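Local coordinates for protein fiber (Human adenovirus 35, PDB 2QLK) that forms the trimeric head (knob) of the viral fibre, which binds CD46 and probably attaches the virus to the host cell, at residues L57-V62 and F204-T209; R85-S90 and A176-F181; C147-S152 and T197-P202. All coordinates share one frame; numbering follows the deposited sequence.

Contact 1: residues L57-V62 and F204-T209; sequences LVNGYV and FFSYIT
Val58 and Tyr207 face each other across two antiparallel strands, with the valine laid over one face of the tyrosine ring. Followed outward, Val58 CB sits 3.8 Å from the Tyr207 ring centroid, 21° off the ring normal, a CH-pi contact. From there the branches part: CG1, anti to the backbone N (chi1 172°), runs toward the phenol end, near CZ and OH, whereas CG2 drops onto Tyr207 CE1 at 3.4 Å and also meets CB of Thr209. Tyr207 OH is hydrogen-bonded to Phe123 O, which anchors the far end of the ring.

A second CH-pi contact follows at the next hydrogen-bonded pair, here made by backbone. Phe205 CG stands between its backbone N and carbonyl carbon (chi1 57°), and this swings the ring across the partner strand, with Gly60 CA 3.9 Å from the ring centroid. With no side chain on Gly60, the phenyl face lies directly against its backbone. Between the strands, Gly60 N donates to Phe205 O at 2.7 Å, nearly straight, and Val58 N does likewise to Tyr207 O; the return bonds from Phe205 N to Gly60 O and from Tyr207 N to Val58 O are longer, both 3.2 Å.

On the opposite face of the sheet lie Leu57, Asn59, Tyr61, Phe204, Ser206 and Ile208. Here Tyr61 CD2 approaches the edge of the Phe204 ring, 3.7 Å from CE1, and Tyr61 OH is hydrogen-bonded to Tyr130 OH of the third subunit. Phe204 also packs on Phe205 of that subunit. Val58, Phe205 and Tyr207 point mainly into the sandwich, although Phe205 also touches Phe204 of the second subunit, as befits the inner sheet of the trimeric adenovirus knob beta-sandwich.

Contact 2: residues R85-S90 and A176-F181; sequences RLYFDS and AYAIQF
Leu86 pairs with Ile179, and Phe88 with Tyr177, where strands 85-88 and 177-181 run antiparallel at 168° with their axes 4.6 Å apart. A classic beta bulge interrupts the pairing at Phe88: Ala176 and Tyr177 both face this residue, whose carbonyl oxygen accepts from two backbone amides. Ala176 N reaches Phe88 O in the carbonyl plane at 2.6 Å, while Tyr177 N comes from above that plane. These strands belong to the four-stranded sheet of the knob beta-sandwich.

Leu86, Phe88, Tyr177 and Ile179 share the inward face. The Phe88 ring leans across to the partner strand, where CE1 meets Ile179 CG1 at 3.9 Å; CB meanwhile rests against CB of Tyr177. Leu86 CG approaches the edge of the Phe181 ring. Leu49 of strand 45-54, in the other sheet, touches both Leu86 and Phe181, joining this face to the sandwich core. At the bulge the Tyr177 ring presents its edge to two carbonyl oxygens, with CD2 3.5 Å from Asp89 O and CE2 close to Ser90 O.

The reverse face carries Arg85, Tyr87, Ala178 and Gln180. Tyr87 CD1 touches the methyl CB of Ala178 at 3.8 Å. Arg85 and Gln180 run side by side, their guanidinium and amide planes 42° apart, and Gln180 NE2 lies over the aliphatic part of the arginine. Beyond that the arginine chain bends at chi3 (-55°): NE forms a salt bridge with Asp100, and one guanidinium face lies over Tyr87 CE2, with NH1 making a weak hydrogen bond of 3.2 Å to Tyr87 OH.

Contact 3: residues C147-S152 and T197-P202; sequences CYYMTS and TLTTSP
Ser201 grips Tyr148 at two points, and this is the tight end of the contact. Tyr148 N donates to Ser201 OG at 2.7 Å, and Ser201 N returns a bond of the same length to Tyr148 O, nearly straight at 168° and in the carbonyl plane. The serine hydroxyl stands between its own backbone N and carbonyl carbon (chi1 70°), a turn that brings OG up to the Tyr148 amide and into the plane of the tyrosine ring, at its edge. A side-chain oxygen therefore takes the bond that a backbone carbonyl would accept in a regular antiparallel pair. Beside it, Cys147 CB packs 3.3 Å from Ser201 O and SG lies 3.7 Å from the same oxygen; the cysteine side chain also touches Trp183.

Residues 147-150 finish strand 142-150, an outermost strand of the four-stranded sheet of the knob, and 151-152 lead out of it; the contact joins this sheet edge to the loop that leads into strand 203-208 of the other sheet. His144 of the third subunit packs on both Tyr148 and Ser201.

Farther along, a single water bridges the separated backbones. It accepts from Met150 N at 3.0 Å and is hydrogen-bonded to Thr199 OG1 at 2.9 Å; its bond to Tyr148 O is weak. The Tyr149 ring edge nevertheless stays close to the loop, with CD1 3.0 Å from Thr199 O, near the ring plane. Its hydroxyl is held by Glu192, and its ring meets Phe75 edge-to-face. On the solvent side, exposed Thr197 comes near the tyrosine only through its carbonyl oxygen, 3.6 Å from Tyr149 OH.

In the fold
Contacts 1 and 2 lie in different sheets of the sandwich, their centres about 14 Å apart, and meet through the core: Tyr207 OH is 3.5 Å from Ile179 CD1, and Phe205 CZ packs against Phe181 CE1 at 4.0 Å. Contact 3 lies about 21 Å from contact 1, centre to centre, yet touches it where Tyr61 OH meets Pro202 CG. Its strand 142-150 belongs to the same four-stranded sheet as contact 2, but their centres are about 25 Å apart, on opposite sides of the chain's centre. Contacts 1 and 3 both reach the third subunit, whereas no other chain touches contact 2. A glycerol, probably from the crystallisation liquor, is hydrogen-bonded to Phe204 N.

Contact 1: residues L57-V62 and F204-T209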
loop_
_atom_site.group_PDB
_atom_site.type_symbol
_atom_site.label_atom_id
_atom_site.label_comp_id
_atom_site.label_asym_id
_atom_site.label_seq_id
_atom_site.Cartn_x
_atom_site.Cartn_y
_atom_site.Cartn_z
ATOM N N LEU A 57 2.408 -8.576 -11.447
ATOM C CA LEU A 57 2.150 -7.244 -10.902
ATOM C C LEU A 57 3.268 -6.244 -11.054
ATOM O O LEU A 57 4.424 -6.591 -10.946
ATOM C CB LEU A 57 1.899 -7.351 -9.412
ATOM C CG LEU A 57 0.513 -7.154 -8.807
ATOM C CD1 LEU A 57 -0.573 -7.677 -9.721
ATOM C CD2 LEU A 57 0.522 -7.831 -7.442
ATOM N N VAL A 58 2.912 -4.994 -11.300
ATOM C CA VAL A 58 3.912 -3.946 -11.333
ATOM C C VAL A 58 3.768 -3.269 -9.954
ATOM O O VAL A 58 2.649 -2.970 -9.522
ATOM C CB VAL A 58 3.631 -2.904 -12.430
ATOM C CG1 VAL A 58 4.586 -1.745 -12.289
ATOM C CG2 VAL A 58 3.790 -3.532 -13.803
ATOM N N ASN A 59 4.880 -3.083 -9.253
ATOM C CA ASN A 59 4.880 -2.414 -7.956
ATOM C C ASN A 59 5.304 -0.981 -8.221
ATOM O O ASN A 59 6.400 -0.735 -8.720
ATOM C CB ASN A 59 5.858 -3.076 -6.985
ATOM C CG ASN A 59 5.230 -4.222 -6.213
ATOM O OD1 ASN A 59 4.140 -4.698 -6.549
ATOM N ND2 ASN A 59 5.919 -4.680 -5.175
ATOM N N GLY A 60 4.440 -0.031 -7.898
ATOM C CA GLY A 60 4.770 1.354 -8.162
ATOM C C GLY A 60 4.917 2.299 -6.992
ATOM O O GLY A 60 4.403 2.066 -5.893
ATOM N N TYR A 61 5.616 3.395 -7.265
ATOM C CA TYR A 61 5.870 4.435 -6.287
ATOM C C TYR A 61 5.804 5.768 -7.017
ATOM O O TYR A 61 6.464 5.983 -8.052
ATOM C CB TYR A 61 7.240 4.177 -5.665
ATOM C CG TYR A 61 7.805 5.215 -4.749
ATOM C CD1 TYR A 61 8.120 6.491 -5.228
ATOM C CD2 TYR A 61 8.120 4.907 -3.438
ATOM C CE1 TYR A 61 8.751 7.434 -4.420
ATOM C CE2 TYR A 61 8.746 5.850 -2.603
ATOM C CZ TYR A 61 9.059 7.103 -3.107
ATOM O OH TYR A 61 9.709 8.022 -2.332
ATOM N N VAL A 62 5.018 6.693 -6.487
ATOM C CA VAL A 62 4.901 7.963 -7.145
ATOM C C VAL A 62 4.835 9.159 -6.198
ATOM O O VAL A 62 4.070 9.175 -5.237
ATOM C CB VAL A 62 3.674 7.949 -8.131
ATOM C CG1 VAL A 62 2.345 7.828 -7.363
ATOM C CG2 VAL A 62 3.685 9.219 -9.018
ATOM N N PHE A 204 1.871 4.390 -2.913
ATOM C CA PHE A 204 2.251 3.075 -3.379
ATOM C C PHE A 204 1.080 2.368 -4.022
ATOM O O PHE A 204 -0.050 2.423 -3.528
ATOM C CB PHE A 204 2.755 2.236 -2.221
ATOM C CG PHE A 204 3.599 2.986 -1.268
ATOM C CD1 PHE A 204 4.726 3.637 -1.695
ATOM C CD2 PHE A 204 3.264 3.034 0.078
ATOM C CE1 PHE A 204 5.515 4.321 -0.812
ATOM C CE2 PHE A 204 4.052 3.718 0.964
ATOM C CZ PHE A 204 5.188 4.364 0.518
ATOM N N PHE A 205 1.342 1.664 -5.113
ATOM C CA PHE A 205 0.246 0.965 -5.788
ATOM C C PHE A 205 0.784 -0.211 -6.576
ATOM O O PHE A 205 2.000 -0.387 -6.695
ATOM C CB PHE A 205 -0.457 1.916 -6.764
ATOM C CG PHE A 205 0.474 2.514 -7.805
ATOM C CD1 PHE A 205 1.309 3.577 -7.482
ATOM C CD2 PHE A 205 0.513 2.005 -9.102
ATOM C CE1 PHE A 205 2.166 4.137 -8.411
ATOM C CE2 PHE A 205 1.365 2.554 -10.050
ATOM C CZ PHE A 205 2.201 3.632 -9.703
ATOM N N SER A 206 -0.129 -1.026 -7.083
ATOM C CA SER A 206 0.251 -2.133 -7.934
ATOM C C SER A 206 -0.838 -2.268 -9.002
ATOM O O SER A 206 -1.988 -1.821 -8.803
ATOM C CB SER A 206 0.337 -3.444 -7.159
ATOM O OG SER A 206 1.205 -3.339 -6.045
ATOM N N TYR A 207 -0.463 -2.841 -10.145
ATOM C CA TYR A 207 -1.417 -3.132 -11.205
ATOM C C TYR A 207 -0.936 -4.370 -11.971
ATOM O O TYR A 207 0.232 -4.726 -11.939
ATOM C CB TYR A 207 -1.666 -1.927 -12.144
ATOM C CG TYR A 207 -0.468 -1.350 -12.868
ATOM C CD1 TYR A 207 0.106 -2.001 -13.964
ATOM C CD2 TYR A 207 0.076 -0.133 -12.464
ATOM C CE1 TYR A 207 1.205 -1.434 -14.651
ATOM C CE2 TYR A 207 1.176 0.441 -13.134
ATOM C CZ TYR A 207 1.732 -0.209 -14.224
ATOM O OH TYR A 207 2.789 0.387 -14.886
ATOM N N ILE A 208 -1.876 -5.046 -12.600
ATOM C CA ILE A 208 -1.625 -6.258 -13.355
ATOM C C ILE A 208 -0.946 -5.884 -14.671
ATOM O O ILE A 208 -1.426 -5.030 -15.424
ATOM C CB ILE A 208 -2.950 -6.964 -13.615
ATOM C CG1 ILE A 208 -3.607 -7.270 -12.267
ATOM C CG2 ILE A 208 -2.718 -8.254 -14.455
ATOM C CD1 ILE A 208 -5.024 -7.800 -12.380
ATOM N N THR A 209 0.186 -6.517 -14.922
ATOM C CA THR A 209 0.955 -6.223 -16.112
ATOM C C THR A 209 0.560 -7.045 -17.319
ATOM O O THR A 209 -0.026 -8.116 -17.187
ATOM C CB THR A 209 2.454 -6.426 -15.861
ATOM O OG1 THR A 209 3.177 -6.022 -17.027
ATOM C CG2 THR A 209 2.762 -7.889 -15.565
#

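Contact 2: residues R85-S90 and A176-F181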
loop_
_atom_site.group_PDB
_atom_site.type_symbol
_atom_site.label_atom_id
_atom_site.label_comp_id
_atom_site.label_asym_id
_atom_site.label_seq_id
_atom_site.Cartn_x
_atom_site.Cartn_y
_atom_site.Cartn_z
ATOM N N ARG A 85 -0.721 12.968 -17.261
ATOM C CA ARG A 85 -1.047 11.858 -18.150
ATOM C C ARG A 85 0.172 11.274 -18.851
ATOM O O ARG A 85 0.982 12.004 -19.439
ATOM C CB ARG A 85 -2.027 12.313 -19.214
ATOM C CG ARG A 85 -3.304 12.948 -18.694
ATOM C CD ARG A 85 -3.938 13.772 -19.813
ATOM N NE ARG A 85 -2.976 14.747 -20.333
ATOM C CZ ARG A 85 -2.992 15.257 -21.563
ATOM N NH1 ARG A 85 -3.929 14.892 -22.437
ATOM N NH2 ARG A 85 -2.053 16.125 -21.928
ATOM N N LEU A 86 0.302 9.953 -18.792
ATOM C CA LEU A 86 1.385 9.270 -19.458
ATOM C C LEU A 86 0.773 8.407 -20.556
ATOM O O LEU A 86 -0.128 7.618 -20.293
ATOM C CB LEU A 86 2.155 8.375 -18.496
ATOM C CG LEU A 86 2.733 8.925 -17.190
ATOM C CD1 LEU A 86 4.027 8.172 -16.859
ATOM C CD2 LEU A 86 2.995 10.379 -17.302
ATOM N N TYR A 87 1.244 8.570 -21.791
ATOM C CA TYR A 87 0.728 7.751 -22.887
ATOM C C TYR A 87 1.910 6.954 -23.430
ATOM O O TYR A 87 3.006 7.498 -23.615
ATOM C CB TYR A 87 0.111 8.624 -23.977
ATOM C CG TYR A 87 -1.085 9.446 -23.533
ATOM C CD1 TYR A 87 -2.274 8.837 -23.149
ATOM C CD2 TYR A 87 -1.028 10.840 -23.510
ATOM C CE1 TYR A 87 -3.389 9.603 -22.753
ATOM C CE2 TYR A 87 -2.133 11.618 -23.124
ATOM C CZ TYR A 87 -3.307 10.991 -22.749
ATOM O OH TYR A 87 -4.406 11.752 -22.393
ATOM N N PHE A 88 1.689 5.666 -23.675
ATOM C CA PHE A 88 2.745 4.780 -24.160
ATOM C C PHE A 88 2.393 4.107 -25.480
ATOM O O PHE A 88 1.221 3.894 -25.786
ATOM C CB PHE A 88 3.003 3.673 -23.146
ATOM C CG PHE A 88 3.422 4.167 -21.802
ATOM C CD1 PHE A 88 2.461 4.502 -20.844
ATOM C CD2 PHE A 88 4.780 4.307 -21.491
ATOM C CE1 PHE A 88 2.844 4.972 -19.583
ATOM C CE2 PHE A 88 5.175 4.770 -20.251
ATOM C CZ PHE A 88 4.202 5.104 -19.289
ATOM N N ASP A 89 3.421 3.756 -26.247
ATOM C CA ASP A 89 3.205 3.077 -27.509
ATOM C C ASP A 89 3.264 1.569 -27.258
ATOM O O ASP A 89 3.476 1.128 -26.125
ATOM C CB ASP A 89 4.247 3.502 -28.559
ATOM C CG ASP A 89 5.667 3.166 -28.158
ATOM O OD1 ASP A 89 5.949 1.989 -27.858
ATOM O OD2 ASP A 89 6.510 4.083 -28.156
ATOM N N SER A 90 3.064 0.799 -28.327
ATOM C CA SER A 90 3.045 -0.658 -28.287
ATOM C C SER A 90 4.290 -1.274 -27.665
ATOM O O SER A 90 4.217 -2.318 -27.019
ATOM C CB SER A 90 2.849 -1.199 -29.709
ATOM O OG SER A 90 2.774 -2.613 -29.723
ATOM N N ALA A 176 -0.740 2.827 -27.129
ATOM C CA ALA A 176 -1.008 1.438 -26.795
ATOM C C ALA A 176 -1.371 1.268 -25.311
ATOM O O ALA A 176 -2.033 0.290 -24.943
ATOM C CB ALA A 176 0.209 0.596 -27.109
ATOM N N TYR A 177 -0.921 2.206 -24.469
ATOM C CA TYR A 177 -1.175 2.162 -23.020
ATOM C C TYR A 177 -1.259 3.568 -22.444
ATOM O O TYR A 177 -0.750 4.510 -23.038
ATOM C CB TYR A 177 -0.046 1.425 -22.313
ATOM C CG TYR A 177 0.210 0.065 -22.876
ATOM C CD1 TYR A 177 -0.612 -1.006 -22.548
ATOM C CD2 TYR A 177 1.254 -0.151 -23.775
ATOM C CE1 TYR A 177 -0.405 -2.263 -23.099
ATOM C CE2 TYR A 177 1.471 -1.403 -24.334
ATOM C CZ TYR A 177 0.638 -2.453 -23.990
ATOM O OH TYR A 177 0.847 -3.699 -24.527
ATOM N N ALA A 178 -1.904 3.705 -21.287
ATOM C CA ALA A 178 -2.023 5.001 -20.628
ATOM C C ALA A 178 -2.061 4.847 -19.101
ATOM O O ALA A 178 -2.636 3.897 -18.571
ATOM C CB ALA A 178 -3.282 5.740 -21.110
ATOM N N ILE A 179 -1.426 5.794 -18.419
ATOM C CA ILE A 179 -1.383 5.863 -16.969
ATOM C C ILE A 179 -1.564 7.346 -16.679
ATOM O O ILE A 179 -0.753 8.181 -17.119
ATOM C CB ILE A 179 -0.026 5.427 -16.411
ATOM C CG1 ILE A 179 0.250 3.975 -16.795
ATOM C CG2 ILE A 179 -0.016 5.605 -14.876
ATOM C CD1 ILE A 179 1.525 3.411 -16.171
ATOM N N GLN A 180 -2.650 7.664 -15.983
ATOM C CA GLN A 180 -2.975 9.029 -15.609
ATOM C C GLN A 180 -3.000 9.165 -14.089
ATOM O O GLN A 180 -3.676 8.389 -13.413
ATOM C CB GLN A 180 -4.343 9.433 -16.144
ATOM C CG GLN A 180 -4.662 10.894 -15.876
ATOM C CD GLN A 180 -6.041 11.309 -16.385
ATOM O OE1 GLN A 180 -7.059 11.107 -15.718
ATOM N NE2 GLN A 180 -6.073 11.892 -17.571
ATOM N N PHE A 181 -2.286 10.160 -13.562
ATOM C CA PHE A 181 -2.239 10.375 -12.113
ATOM C C PHE A 181 -3.001 11.641 -11.835
ATOM O O PHE A 181 -2.867 12.620 -12.570
ATOM C CB PHE A 181 -0.789 10.597 -11.632
ATOM C CG PHE A 181 0.110 9.394 -11.775
ATOM C CD1 PHE A 181 0.084 8.360 -10.823
ATOM C CD2 PHE A 181 0.953 9.275 -12.869
ATOM C CE1 PHE A 181 0.894 7.216 -10.978
ATOM C CE2 PHE A 181 1.766 8.136 -13.035
ATOM C CZ PHE A 181 1.736 7.103 -12.092
#

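Contact 3: residues C147-S152 and T197-P202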
loop_
_atom_site.group_PDB
_atom_site.type_symbol
_atom_site.label_atom_id
_atom_site.label_comp_id
_atom_site.label_asym_id
_atom_site.label_seq_id
_atom_site.Cartn_x
_atom_site.Cartn_y
_atom_site.Cartn_z
ATOM N N CYS A 147 -2.807 10.339 -0.167
ATOM C CA CYS A 147 -1.427 10.600 0.164
ATOM C C CYS A 147 -1.509 11.979 0.821
ATOM O O CYS A 147 -2.605 12.546 0.948
ATOM C CB CYS A 147 -0.471 10.574 -1.040
ATOM S SG CYS A 147 -0.815 11.706 -2.332
ATOM N N TYR A 148 -0.372 12.519 1.223
ATOM C CA TYR A 148 -0.392 13.762 1.968
ATOM C C TYR A 148 0.532 14.880 1.583
ATOM O O TYR A 148 1.567 14.688 0.951
ATOM C CB TYR A 148 -0.141 13.462 3.460
ATOM C CG TYR A 148 -1.028 12.396 4.040
ATOM C CD1 TYR A 148 -0.813 11.040 3.737
ATOM C CD2 TYR A 148 -2.146 12.739 4.810
ATOM C CE1 TYR A 148 -1.693 10.068 4.167
ATOM C CE2 TYR A 148 -3.036 11.778 5.242
ATOM C CZ TYR A 148 -2.811 10.448 4.918
ATOM O OH TYR A 148 -3.699 9.487 5.326
ATOM N N TYR A 149 0.141 16.073 2.007
ATOM C CA TYR A 149 0.941 17.268 1.814
ATOM C C TYR A 149 1.260 17.765 3.229
ATOM O O TYR A 149 0.367 17.903 4.068
ATOM C CB TYR A 149 0.163 18.367 1.092
ATOM C CG TYR A 149 0.961 19.645 1.014
ATOM C CD1 TYR A 149 2.136 19.689 0.278
ATOM C CD2 TYR A 149 0.581 20.786 1.724
ATOM C CE1 TYR A 149 2.930 20.826 0.243
ATOM C CE2 TYR A 149 1.375 21.961 1.693
ATOM C CZ TYR A 149 2.549 21.960 0.944
ATOM O OH TYR A 149 3.348 23.086 0.850
ATOM N N MET A 150 2.535 18.031 3.470
ATOM C CA MET A 150 3.039 18.539 4.743
ATOM C C MET A 150 3.245 20.062 4.579
ATOM O O MET A 150 4.026 20.508 3.724
ATOM C CB MET A 150 4.365 17.830 5.054
ATOM C CG MET A 150 5.005 18.146 6.385
ATOM S SD MET A 150 6.289 16.902 6.759
ATOM C CE MET A 150 5.483 16.027 8.043
ATOM N N THR A 151 2.534 20.862 5.367
ATOM C CA THR A 151 2.653 22.326 5.250
ATOM C C THR A 151 4.033 22.787 5.668
ATOM O O THR A 151 4.679 22.177 6.519
ATOM C CB THR A 151 1.627 23.070 6.108
ATOM O OG1 THR A 151 2.057 23.079 7.474
ATOM C CG2 THR A 151 0.283 22.382 6.012
ATOM N N SER A 152 4.461 23.878 5.052
ATOM C CA SER A 152 5.765 24.459 5.273
ATOM C C SER A 152 5.917 25.167 6.614
ATOM O O SER A 152 7.033 25.384 7.061
ATOM C CB SER A 152 6.060 25.459 4.161
ATOM O OG SER A 152 5.155 26.547 4.256
ATOM N N THR A 197 7.306 24.958 -1.535
ATOM C CA THR A 197 7.508 23.835 -2.444
ATOM C C THR A 197 6.392 22.829 -2.325
ATOM O O THR A 197 6.179 22.230 -1.260
ATOM C CB THR A 197 8.830 23.093 -2.185
ATOM O OG1 THR A 197 9.912 24.030 -2.137
ATOM C CG2 THR A 197 9.099 22.113 -3.304
ATOM N N LEU A 198 5.666 22.642 -3.421
ATOM C CA LEU A 198 4.580 21.686 -3.390
ATOM C C LEU A 198 5.231 20.308 -3.397
ATOM O O LEU A 198 6.164 20.091 -4.148
ATOM C CB LEU A 198 3.663 21.874 -4.603
ATOM C CG LEU A 198 2.559 20.820 -4.793
ATOM C CD1 LEU A 198 1.420 21.408 -5.611
ATOM C CD2 LEU A 198 3.137 19.564 -5.493
ATOM N N THR A 199 4.781 19.410 -2.518
ATOM C CA THR A 199 5.298 18.039 -2.484
ATOM C C THR A 199 4.148 17.106 -2.127
ATOM O O THR A 199 3.294 17.458 -1.305
ATOM C CB THR A 199 6.396 17.840 -1.424
ATOM O OG1 THR A 199 5.839 18.094 -0.127
ATOM C CG2 THR A 199 7.557 18.794 -1.660
ATOM N N THR A 200 4.096 15.940 -2.768
ATOM C CA THR A 200 3.056 14.980 -2.462
ATOM C C THR A 200 3.774 13.792 -1.831
ATOM O O THR A 200 4.713 13.257 -2.417
ATOM C CB THR A 200 2.245 14.508 -3.727
ATOM O OG1 THR A 200 3.102 13.789 -4.658
ATOM C CG2 THR A 200 1.560 15.715 -4.412
ATOM N N SER A 201 3.366 13.399 -0.628
ATOM C CA SER A 201 4.015 12.253 -0.015
ATOM C C SER A 201 3.794 11.061 -0.962
ATOM O O SER A 201 2.792 10.975 -1.681
ATOM C CB SER A 201 3.448 11.955 1.393
ATOM O OG SER A 201 2.118 11.439 1.358
ATOM N N PRO A 202 4.738 10.115 -0.962
ATOM C CA PRO A 202 4.714 8.912 -1.797
ATOM C C PRO A 202 3.465 8.026 -1.698
ATOM O O PRO A 202 3.032 7.645 -0.607
ATOM C CB PRO A 202 5.976 8.149 -1.355
ATOM C CG PRO A 202 6.822 9.181 -0.702
ATOM C CD PRO A 202 5.853 10.081 -0.006
HETATM O O HOH W 1 4.336 16.477 1.714
#